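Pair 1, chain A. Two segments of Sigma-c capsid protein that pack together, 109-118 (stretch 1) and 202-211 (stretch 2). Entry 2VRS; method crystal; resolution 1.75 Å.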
# COMPACT_ATOMS: atom_id res chain seq x y z
N GLY A 109 5.49 -2.24 8.48
CA GLY A 109 5.06 -1.24 7.54
C GLY A 109 4.43 -0.15 8.39
O GLY A 109 4.88 0.11 9.54
N ARG A 110 3.35 0.41 7.88
CA ARG A 110 2.68 1.46 8.66
C ARG A 110 1.52 0.90 9.47
O ARG A 110 0.64 1.64 9.89
CB ARG A 110 2.20 2.58 7.74
CG ARG A 110 3.39 3.27 7.09
CD ARG A 110 3.05 4.65 6.47
NE ARG A 110 2.97 5.59 7.56
CZ ARG A 110 3.98 6.29 8.07
NH1 ARG A 110 5.20 6.27 7.53
NH2 ARG A 110 3.75 7.08 9.10
N ARG A 111 1.50 -0.41 9.69
CA ARG A 111 0.53 -1.01 10.61
C ARG A 111 1.19 -1.27 11.97
O ARG A 111 2.33 -1.81 12.03
CB ARG A 111 0.01 -2.34 10.04
CG ARG A 111 -1.12 -2.98 10.91
CD ARG A 111 -2.49 -2.23 10.79
NE ARG A 111 -3.46 -2.96 11.66
CZ ARG A 111 -4.71 -2.57 11.87
NH1 ARG A 111 -5.10 -1.46 11.29
NH2 ARG A 111 -5.55 -3.26 12.63
N THR A 112 0.50 -0.93 13.04
CA THR A 112 0.95 -1.25 14.40
C THR A 112 -0.12 -1.98 15.12
O THR A 112 -1.23 -1.47 15.29
CB THR A 112 1.38 0.02 15.18
OG1 THR A 112 2.53 0.54 14.52
CG2 THR A 112 1.66 -0.30 16.61
N ASP A 113 0.20 -3.22 15.50
CA ASP A 113 -0.79 -4.09 16.18
C ASP A 113 -0.45 -4.22 17.62
O ASP A 113 0.69 -4.56 17.94
CB ASP A 113 -0.89 -5.45 15.48
CG ASP A 113 -1.44 -5.32 14.04
OD1 ASP A 113 -2.49 -4.65 13.90
OD2 ASP A 113 -0.83 -5.84 13.09
N TYR A 114 -1.41 -3.89 18.49
CA TYR A 114 -1.20 -3.95 19.93
C TYR A 114 -1.73 -5.24 20.53
O TYR A 114 -2.87 -5.65 20.27
CB TYR A 114 -1.98 -2.81 20.61
CG TYR A 114 -1.41 -1.44 20.45
CD1 TYR A 114 -0.07 -1.16 20.71
CD2 TYR A 114 -2.25 -0.37 20.11
CE1 TYR A 114 0.45 0.17 20.61
CE2 TYR A 114 -1.77 0.92 20.04
CZ TYR A 114 -0.43 1.19 20.27
OH TYR A 114 0.00 2.50 20.18
N MET A 115 -0.91 -5.88 21.36
CA MET A 115 -1.37 -7.00 22.15
C MET A 115 -1.05 -6.63 23.60
O MET A 115 0.11 -6.47 23.93
CB MET A 115 -0.58 -8.26 21.73
CG MET A 115 -1.06 -8.89 20.44
SD MET A 115 -0.56 -8.09 18.86
CE MET A 115 1.21 -7.81 19.04
N MET A 116 -2.07 -6.51 24.46
CA MET A 116 -1.85 -6.06 25.86
C MET A 116 -2.47 -7.02 26.85
O MET A 116 -3.55 -7.59 26.62
CB MET A 116 -2.57 -4.75 26.08
CG MET A 116 -2.25 -3.68 25.02
SD MET A 116 -3.06 -2.13 25.52
CE MET A 116 -2.89 -1.13 24.06
N SER A 117 -1.77 -7.18 27.98
CA SER A 117 -2.33 -7.99 29.05
C SER A 117 -2.04 -7.32 30.38
O SER A 117 -1.08 -6.55 30.52
CB SER A 117 -1.77 -9.42 29.01
OG SER A 117 -0.38 -9.41 29.21
N SER A 118 -2.88 -7.58 31.36
CA SER A 118 -2.64 -6.86 32.60
C SER A 118 -2.24 -7.79 33.70
O SER A 118 -2.69 -8.93 33.76
CB SER A 118 -3.88 -6.13 33.03
OG SER A 118 -4.88 -7.06 33.52
N SER A 202 -7.10 -9.64 34.85
CA SER A 202 -6.62 -10.39 33.67
C SER A 202 -7.19 -9.78 32.38
O SER A 202 -7.69 -10.50 31.49
CB SER A 202 -7.03 -11.88 33.73
OG SER A 202 -6.49 -12.49 34.90
N LEU A 203 -7.14 -8.46 32.32
CA LEU A 203 -7.67 -7.75 31.15
C LEU A 203 -6.72 -7.92 29.98
O LEU A 203 -5.50 -7.81 30.15
CB LEU A 203 -7.85 -6.25 31.48
CG LEU A 203 -8.30 -5.28 30.37
CD1 LEU A 203 -9.78 -5.52 29.89
CD2 LEU A 203 -8.11 -3.83 30.89
N THR A 204 -7.24 -8.24 28.79
CA THR A 204 -6.41 -8.27 27.59
C THR A 204 -7.08 -7.30 26.61
O THR A 204 -8.31 -7.11 26.62
CB THR A 204 -6.33 -9.69 26.93
OG1 THR A 204 -7.63 -10.05 26.47
CG2 THR A 204 -5.80 -10.76 27.92
N VAL A 205 -6.26 -6.60 25.84
CA VAL A 205 -6.77 -5.65 24.84
C VAL A 205 -5.98 -5.99 23.56
O VAL A 205 -4.75 -6.12 23.58
CB VAL A 205 -6.46 -4.17 25.25
CG1 VAL A 205 -6.79 -3.22 24.12
CG2 VAL A 205 -7.27 -3.74 26.50
N ARG A 206 -6.70 -6.20 22.46
CA ARG A 206 -6.08 -6.43 21.16
C ARG A 206 -6.74 -5.50 20.14
O ARG A 206 -7.97 -5.46 20.01
CB ARG A 206 -6.24 -7.88 20.70
CG ARG A 206 -5.61 -8.85 21.66
CD ARG A 206 -5.35 -10.18 20.98
NE ARG A 206 -4.56 -10.04 19.75
CZ ARG A 206 -4.21 -11.07 18.99
NH1 ARG A 206 -4.59 -12.29 19.33
NH2 ARG A 206 -3.49 -10.89 17.89
N THR A 207 -5.88 -4.76 19.45
CA THR A 207 -6.34 -3.83 18.43
C THR A 207 -5.16 -3.50 17.53
O THR A 207 -4.06 -3.99 17.72
CB THR A 207 -7.03 -2.55 19.06
OG1 THR A 207 -7.70 -1.81 18.01
CG2 THR A 207 -6.02 -1.62 19.79
N GLY A 208 -5.40 -2.71 16.50
CA GLY A 208 -4.28 -2.24 15.71
C GLY A 208 -4.70 -0.93 15.06
O GLY A 208 -5.90 -0.56 15.01
N ILE A 209 -3.69 -0.22 14.60
CA ILE A 209 -3.84 1.13 14.03
C ILE A 209 -3.02 1.26 12.76
O ILE A 209 -2.03 0.53 12.53
CB ILE A 209 -3.42 2.24 15.07
CG1 ILE A 209 -1.89 2.15 15.45
CG2 ILE A 209 -4.30 2.08 16.36
CD1 ILE A 209 -1.34 3.36 16.30
N ASP A 210 -3.44 2.20 11.93
CA ASP A 210 -2.68 2.57 10.75
C ASP A 210 -1.97 3.84 11.09
O ASP A 210 -2.64 4.80 11.50
CB ASP A 210 -3.61 2.81 9.57
CG ASP A 210 -4.34 1.55 9.13
OD1 ASP A 210 -3.80 0.43 9.29
OD2 ASP A 210 -5.45 1.69 8.60
N THR A 211 -0.65 3.85 10.86
CA THR A 211 0.21 5.00 11.24
C THR A 211 0.56 5.88 10.03
O THR A 211 0.37 5.52 8.86
CB THR A 211 1.49 4.55 11.98
OG1 THR A 211 2.32 3.83 11.07
CG2 THR A 211 1.14 3.66 13.19
O HOH W 1 3.59 1.13 12.04

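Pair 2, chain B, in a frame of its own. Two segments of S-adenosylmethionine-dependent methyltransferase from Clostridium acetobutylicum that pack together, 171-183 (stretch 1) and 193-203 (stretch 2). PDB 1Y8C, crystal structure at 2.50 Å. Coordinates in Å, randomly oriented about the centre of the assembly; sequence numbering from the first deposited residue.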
# COMPACT_ATOMS: atom_id res chain seq x y z
N GLN B 171 -19.33 -0.16 -6.95
CA GLN B 171 -20.54 -0.43 -6.20
C GLN B 171 -20.23 -0.09 -4.75
O GLN B 171 -19.38 -0.71 -4.13
CB GLN B 171 -20.92 -1.91 -6.36
CG GLN B 171 -21.64 -2.55 -5.18
CD GLN B 171 -22.95 -1.86 -4.83
OE1 GLN B 171 -23.51 -2.09 -3.76
NE2 GLN B 171 -23.45 -1.02 -5.74
N PHE B 172 -20.89 0.94 -4.23
CA PHE B 172 -20.67 1.34 -2.85
C PHE B 172 -21.88 1.00 -2.02
O PHE B 172 -23.01 1.32 -2.39
CB PHE B 172 -20.39 2.84 -2.72
CG PHE B 172 -20.11 3.28 -1.30
CD1 PHE B 172 -19.02 2.75 -0.60
CD2 PHE B 172 -20.92 4.21 -0.68
CE1 PHE B 172 -18.75 3.14 0.71
CE2 PHE B 172 -20.66 4.61 0.64
CZ PHE B 172 -19.57 4.08 1.33
N GLU B 173 -21.64 0.38 -0.87
CA GLU B 173 -22.71 -0.05 0.02
C GLU B 173 -22.24 -0.38 1.43
O GLU B 173 -21.31 -1.17 1.62
CB GLU B 173 -23.38 -1.27 -0.61
CG GLU B 173 -24.11 -2.18 0.35
CD GLU B 173 -24.70 -3.39 -0.37
OE1 GLU B 173 -23.94 -4.08 -1.08
OE2 GLU B 173 -25.91 -3.64 -0.22
N ASP B 174 -22.86 0.25 2.42
CA ASP B 174 -22.53 -0.02 3.81
C ASP B 174 -21.02 0.08 4.04
O ASP B 174 -20.36 -0.89 4.41
CB ASP B 174 -23.05 -1.41 4.19
CG ASP B 174 -22.84 -1.76 5.65
OD1 ASP B 174 -23.11 -0.91 6.53
OD2 ASP B 174 -22.42 -2.91 5.92
N ASP B 175 -20.48 1.27 3.79
CA ASP B 175 -19.06 1.53 3.98
C ASP B 175 -18.09 0.62 3.22
O ASP B 175 -16.88 0.66 3.47
CB ASP B 175 -18.72 1.48 5.46
CG ASP B 175 -19.56 2.43 6.27
OD1 ASP B 175 -19.71 3.59 5.83
OD2 ASP B 175 -20.06 2.01 7.34
N LEU B 176 -18.61 -0.19 2.30
CA LEU B 176 -17.76 -1.07 1.53
C LEU B 176 -17.88 -0.76 0.05
O LEU B 176 -18.99 -0.65 -0.47
CB LEU B 176 -18.15 -2.53 1.77
CG LEU B 176 -17.23 -3.59 1.15
CD1 LEU B 176 -15.84 -3.47 1.76
CD2 LEU B 176 -17.78 -4.99 1.41
N VAL B 177 -16.75 -0.61 -0.62
CA VAL B 177 -16.74 -0.32 -2.04
C VAL B 177 -16.29 -1.54 -2.81
O VAL B 177 -15.24 -2.11 -2.52
CB VAL B 177 -15.76 0.81 -2.38
CG1 VAL B 177 -15.71 1.03 -3.88
CG2 VAL B 177 -16.18 2.08 -1.68
N SER B 178 -17.08 -1.96 -3.78
CA SER B 178 -16.70 -3.12 -4.57
C SER B 178 -16.36 -2.63 -5.97
O SER B 178 -17.17 -1.99 -6.64
CB SER B 178 -17.85 -4.11 -4.61
OG SER B 178 -18.37 -4.29 -3.30
N MSE B 179 -15.14 -2.92 -6.41
CA MSE B 179 -14.67 -2.49 -7.70
C MSE B 179 -14.52 -3.66 -8.65
O MSE B 179 -13.86 -4.64 -8.34
CB MSE B 179 -13.33 -1.79 -7.56
CG MSE B 179 -13.27 -0.76 -6.44
SE MSE B 179 -11.48 -0.03 -6.23
CE MSE B 179 -11.02 -0.77 -4.50
N TYR B 180 -15.13 -3.54 -9.82
CA TYR B 180 -15.03 -4.59 -10.81
C TYR B 180 -14.39 -3.94 -12.03
O TYR B 180 -14.92 -2.98 -12.58
CB TYR B 180 -16.42 -5.13 -11.15
CG TYR B 180 -17.21 -5.57 -9.93
CD1 TYR B 180 -17.72 -4.64 -9.03
CD2 TYR B 180 -17.45 -6.92 -9.68
CE1 TYR B 180 -18.45 -5.03 -7.91
CE2 TYR B 180 -18.18 -7.33 -8.57
CZ TYR B 180 -18.68 -6.38 -7.69
OH TYR B 180 -19.44 -6.77 -6.60
N ILE B 181 -13.23 -4.45 -12.44
CA ILE B 181 -12.56 -3.85 -13.57
C ILE B 181 -12.04 -4.84 -14.59
O ILE B 181 -11.26 -5.73 -14.26
CB ILE B 181 -11.35 -3.00 -13.13
CG1 ILE B 181 -11.73 -2.07 -11.98
CG2 ILE B 181 -10.84 -2.21 -14.30
CD1 ILE B 181 -10.58 -1.20 -11.50
N SER B 182 -12.46 -4.65 -15.83
CA SER B 182 -12.03 -5.48 -16.94
C SER B 182 -11.05 -4.68 -17.80
O SER B 182 -11.41 -3.63 -18.36
CB SER B 182 -13.23 -5.89 -17.80
OG SER B 182 -14.11 -6.74 -17.07
N PHE B 183 -9.83 -5.17 -17.89
CA PHE B 183 -8.79 -4.55 -18.69
C PHE B 183 -8.60 -5.33 -19.96
O PHE B 183 -8.82 -6.53 -20.00
CB PHE B 183 -7.44 -4.53 -17.97
CG PHE B 183 -7.33 -3.47 -16.93
CD1 PHE B 183 -7.64 -3.74 -15.60
CD2 PHE B 183 -6.94 -2.18 -17.28
CE1 PHE B 183 -7.56 -2.75 -14.63
CE2 PHE B 183 -6.87 -1.18 -16.34
CZ PHE B 183 -7.18 -1.46 -15.00
N ARG B 193 -7.00 -10.07 -21.89
CA ARG B 193 -7.92 -9.58 -20.87
C ARG B 193 -7.40 -9.73 -19.44
O ARG B 193 -6.60 -10.61 -19.14
CB ARG B 193 -9.27 -10.30 -21.03
CG ARG B 193 -10.34 -9.86 -20.06
CD ARG B 193 -11.73 -10.30 -20.52
NE ARG B 193 -12.77 -9.79 -19.62
CZ ARG B 193 -14.07 -9.84 -19.86
NH1 ARG B 193 -14.52 -10.38 -20.99
NH2 ARG B 193 -14.94 -9.34 -18.98
N PHE B 194 -7.85 -8.83 -18.57
CA PHE B 194 -7.48 -8.82 -17.15
C PHE B 194 -8.66 -8.40 -16.30
O PHE B 194 -8.97 -7.22 -16.22
CB PHE B 194 -6.35 -7.82 -16.87
CG PHE B 194 -5.01 -8.24 -17.37
CD1 PHE B 194 -4.67 -8.10 -18.71
CD2 PHE B 194 -4.06 -8.76 -16.49
CE1 PHE B 194 -3.41 -8.47 -19.17
CE2 PHE B 194 -2.80 -9.14 -16.94
CZ PHE B 194 -2.47 -8.99 -18.29
N ASP B 195 -9.32 -9.35 -15.65
CA ASP B 195 -10.45 -9.01 -14.79
C ASP B 195 -10.02 -8.84 -13.34
O ASP B 195 -9.63 -9.81 -12.71
CB ASP B 195 -11.53 -10.09 -14.87
CG ASP B 195 -12.10 -10.25 -16.26
OD1 ASP B 195 -12.41 -9.21 -16.89
OD2 ASP B 195 -12.26 -11.40 -16.71
N GLU B 196 -10.08 -7.62 -12.82
CA GLU B 196 -9.70 -7.37 -11.43
C GLU B 196 -10.93 -7.01 -10.61
O GLU B 196 -11.74 -6.18 -11.01
CB GLU B 196 -8.70 -6.22 -11.32
CG GLU B 196 -7.36 -6.47 -12.02
CD GLU B 196 -6.42 -7.38 -11.24
OE1 GLU B 196 -5.99 -6.99 -10.13
OE2 GLU B 196 -6.10 -8.48 -11.74
N GLU B 197 -11.07 -7.65 -9.46
CA GLU B 197 -12.19 -7.39 -8.57
C GLU B 197 -11.68 -7.25 -7.15
O GLU B 197 -11.25 -8.22 -6.53
CB GLU B 197 -13.20 -8.54 -8.67
CG GLU B 197 -14.36 -8.41 -7.71
CD GLU B 197 -15.47 -9.42 -7.98
OE1 GLU B 197 -16.35 -9.58 -7.10
OE2 GLU B 197 -15.46 -10.05 -9.07
N HIS B 198 -11.71 -6.03 -6.63
CA HIS B 198 -11.22 -5.78 -5.28
C HIS B 198 -12.32 -5.16 -4.42
O HIS B 198 -13.28 -4.59 -4.93
CB HIS B 198 -10.00 -4.86 -5.33
CG HIS B 198 -8.90 -5.36 -6.21
ND1 HIS B 198 -8.21 -4.54 -7.09
CD2 HIS B 198 -8.37 -6.59 -6.37
CE1 HIS B 198 -7.31 -5.25 -7.74
NE2 HIS B 198 -7.38 -6.50 -7.32
N GLU B 199 -12.15 -5.28 -3.11
CA GLU B 199 -13.11 -4.74 -2.16
C GLU B 199 -12.33 -3.96 -1.11
O GLU B 199 -11.40 -4.48 -0.51
CB GLU B 199 -13.84 -5.90 -1.52
CG GLU B 199 -15.20 -5.59 -0.97
CD GLU B 199 -16.02 -6.86 -0.81
OE1 GLU B 199 -15.56 -7.77 -0.08
OE2 GLU B 199 -17.11 -6.95 -1.42
N GLU B 200 -12.70 -2.69 -0.91
CA GLU B 200 -12.03 -1.84 0.08
C GLU B 200 -13.06 -1.25 1.06
O GLU B 200 -14.17 -0.89 0.66
CB GLU B 200 -11.25 -0.70 -0.61
CG GLU B 200 -9.86 -1.09 -1.13
CD GLU B 200 -9.01 0.10 -1.61
OE1 GLU B 200 -9.16 1.23 -1.07
OE2 GLU B 200 -8.16 -0.09 -2.52
N ARG B 201 -12.70 -1.17 2.33
CA ARG B 201 -13.62 -0.61 3.30
C ARG B 201 -13.28 0.85 3.52
O ARG B 201 -12.11 1.24 3.54
CB ARG B 201 -13.57 -1.33 4.65
CG ARG B 201 -14.89 -1.21 5.37
CD ARG B 201 -14.77 -0.94 6.85
NE ARG B 201 -14.90 -2.16 7.65
CZ ARG B 201 -15.44 -2.21 8.87
NH1 ARG B 201 -15.92 -1.10 9.42
NH2 ARG B 201 -15.51 -3.35 9.54
N ALA B 202 -14.31 1.67 3.68
CA ALA B 202 -14.10 3.08 3.90
C ALA B 202 -14.03 3.35 5.40
O ALA B 202 -15.06 3.48 6.06
CB ALA B 202 -15.21 3.88 3.26
N TYR B 203 -12.81 3.44 5.91
CA TYR B 203 -12.59 3.69 7.33
C TYR B 203 -12.49 5.19 7.63
O TYR B 203 -11.86 5.94 6.88
CB TYR B 203 -11.29 3.01 7.79
CG TYR B 203 -11.38 1.51 7.92
CD1 TYR B 203 -10.60 0.68 7.12
CD2 TYR B 203 -12.20 0.92 8.88
CE1 TYR B 203 -10.64 -0.70 7.27
CE2 TYR B 203 -12.25 -0.45 9.04
CZ TYR B 203 -11.47 -1.26 8.23
OH TYR B 203 -11.52 -2.63 8.39

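The sharpest difference lies where G208(A) of pair 1 matches E199(B) of pair 2. In pair 1 the strands draw together here, D113(A) CA and G208(A) CA lying 4.0 Å apart, and the space a side chain would need is already taken: an ideal CB on G208(A) would fall 2.1 Å from OD1 of D113(A) and 2.7 Å from NH2 of R111(A), both clashes. In pair 2 the matched CA atoms, S178(B) CA and E199(B) CA, stand 4.6 Å apart; S178(B) and L176(B) replace D113(A) and R111(A), with neither carboxylate nor guanidinium over this position, and E199(B) lies there. E199(B) reaches back across the strand pair, its CD 3.4 Å from CD2 of L176(B), and its OE2 accepts a weak hydrogen bond from OG of S178(B) at 3.5 Å.

Around this point the backbones are nearly the same. Each pair is two antiparallel strands, with N-to-C directions 166° apart in pair 1 and 169° in pair 2 and axes approaching to 4.5 Å in both; 14 central residues superpose with an RMSD of 0.4 Å. The buried areas, 924 and 937 Å², are also close. Three hydrogen-bonded positions coincide: T112(A) with I209(A) matches V177(B) with E200(B), Y114(A) with T207(A) matches M179(B) with H198(B), and M116(A) with V205(A) matches I181(B) with E196(B). Each is closed by two backbone bonds, for example I209(A) N to T112(A) O at 2.8 Å and E200(B) N to V177(B) O at 3.1 Å. At a fourth, F183(B) and F194(B) also share two backbone bonds, whereas L203(A) N donates to the hydroxyl OG of S118(A) at 2.9 Å instead of a backbone acceptor, and the bond from S118(A) N to L203(A) O, 2.9 Å, is weak.

On the face that carries R111(A), D113(A) and D210(A), pair 1 uses charge. R111(A) bridges both strands: its NH1 forms a salt bridge with OD1 of D210(A) at 3.0 Å, and its NE another with OD1 of D113(A) at 3.0 Å, so the guanidinium passes over the glycine, with G208(A) C and I209(A) N over one of its faces. The matching L176(B) cannot pair ions; its CD1 instead lies 3.3 Å from O of E200(B), a close backbone contact. Farther along this face, S117(A) and T204(A) touch loosely, CB to CG2 at 4.4 Å, whereas their counterparts S182(B) and D195(B) form a hydrogen bond, OG to OD1 at 3.0 Å. That same OD1 of D195(B) accepts NE of R193(B) at 2.8 Å in a salt bridge within its own strand.

The opposite face fills similar space with different groups. Y114(A) sets its ring edge against T207(A), CD2 to CG2 at 4.0 Å; selenomethionine M179(B) matches this with CE 4.3 Å from CB of H198(B). Toward the next pair, Y114(A) OH lies 4.2 Å from I209(A) CD1, and M179(B) CE 3.5 Å from E200(B) OE2. M116(A) packs SD 4.0 Å from CB of V205(A); the matching E196(B) leads its end away from I181(B)'s strand.

The ends near T211(A) and A202(B) keep one bond, T211(A) N to R110(A) O at 2.7 Å and A202(B) N to D175(B) O at 2.8 Å. Pair 1 adds R110(A) NE to T211(A) O at 2.9 Å; D175(B) and A202(B) have no such side-chain bond.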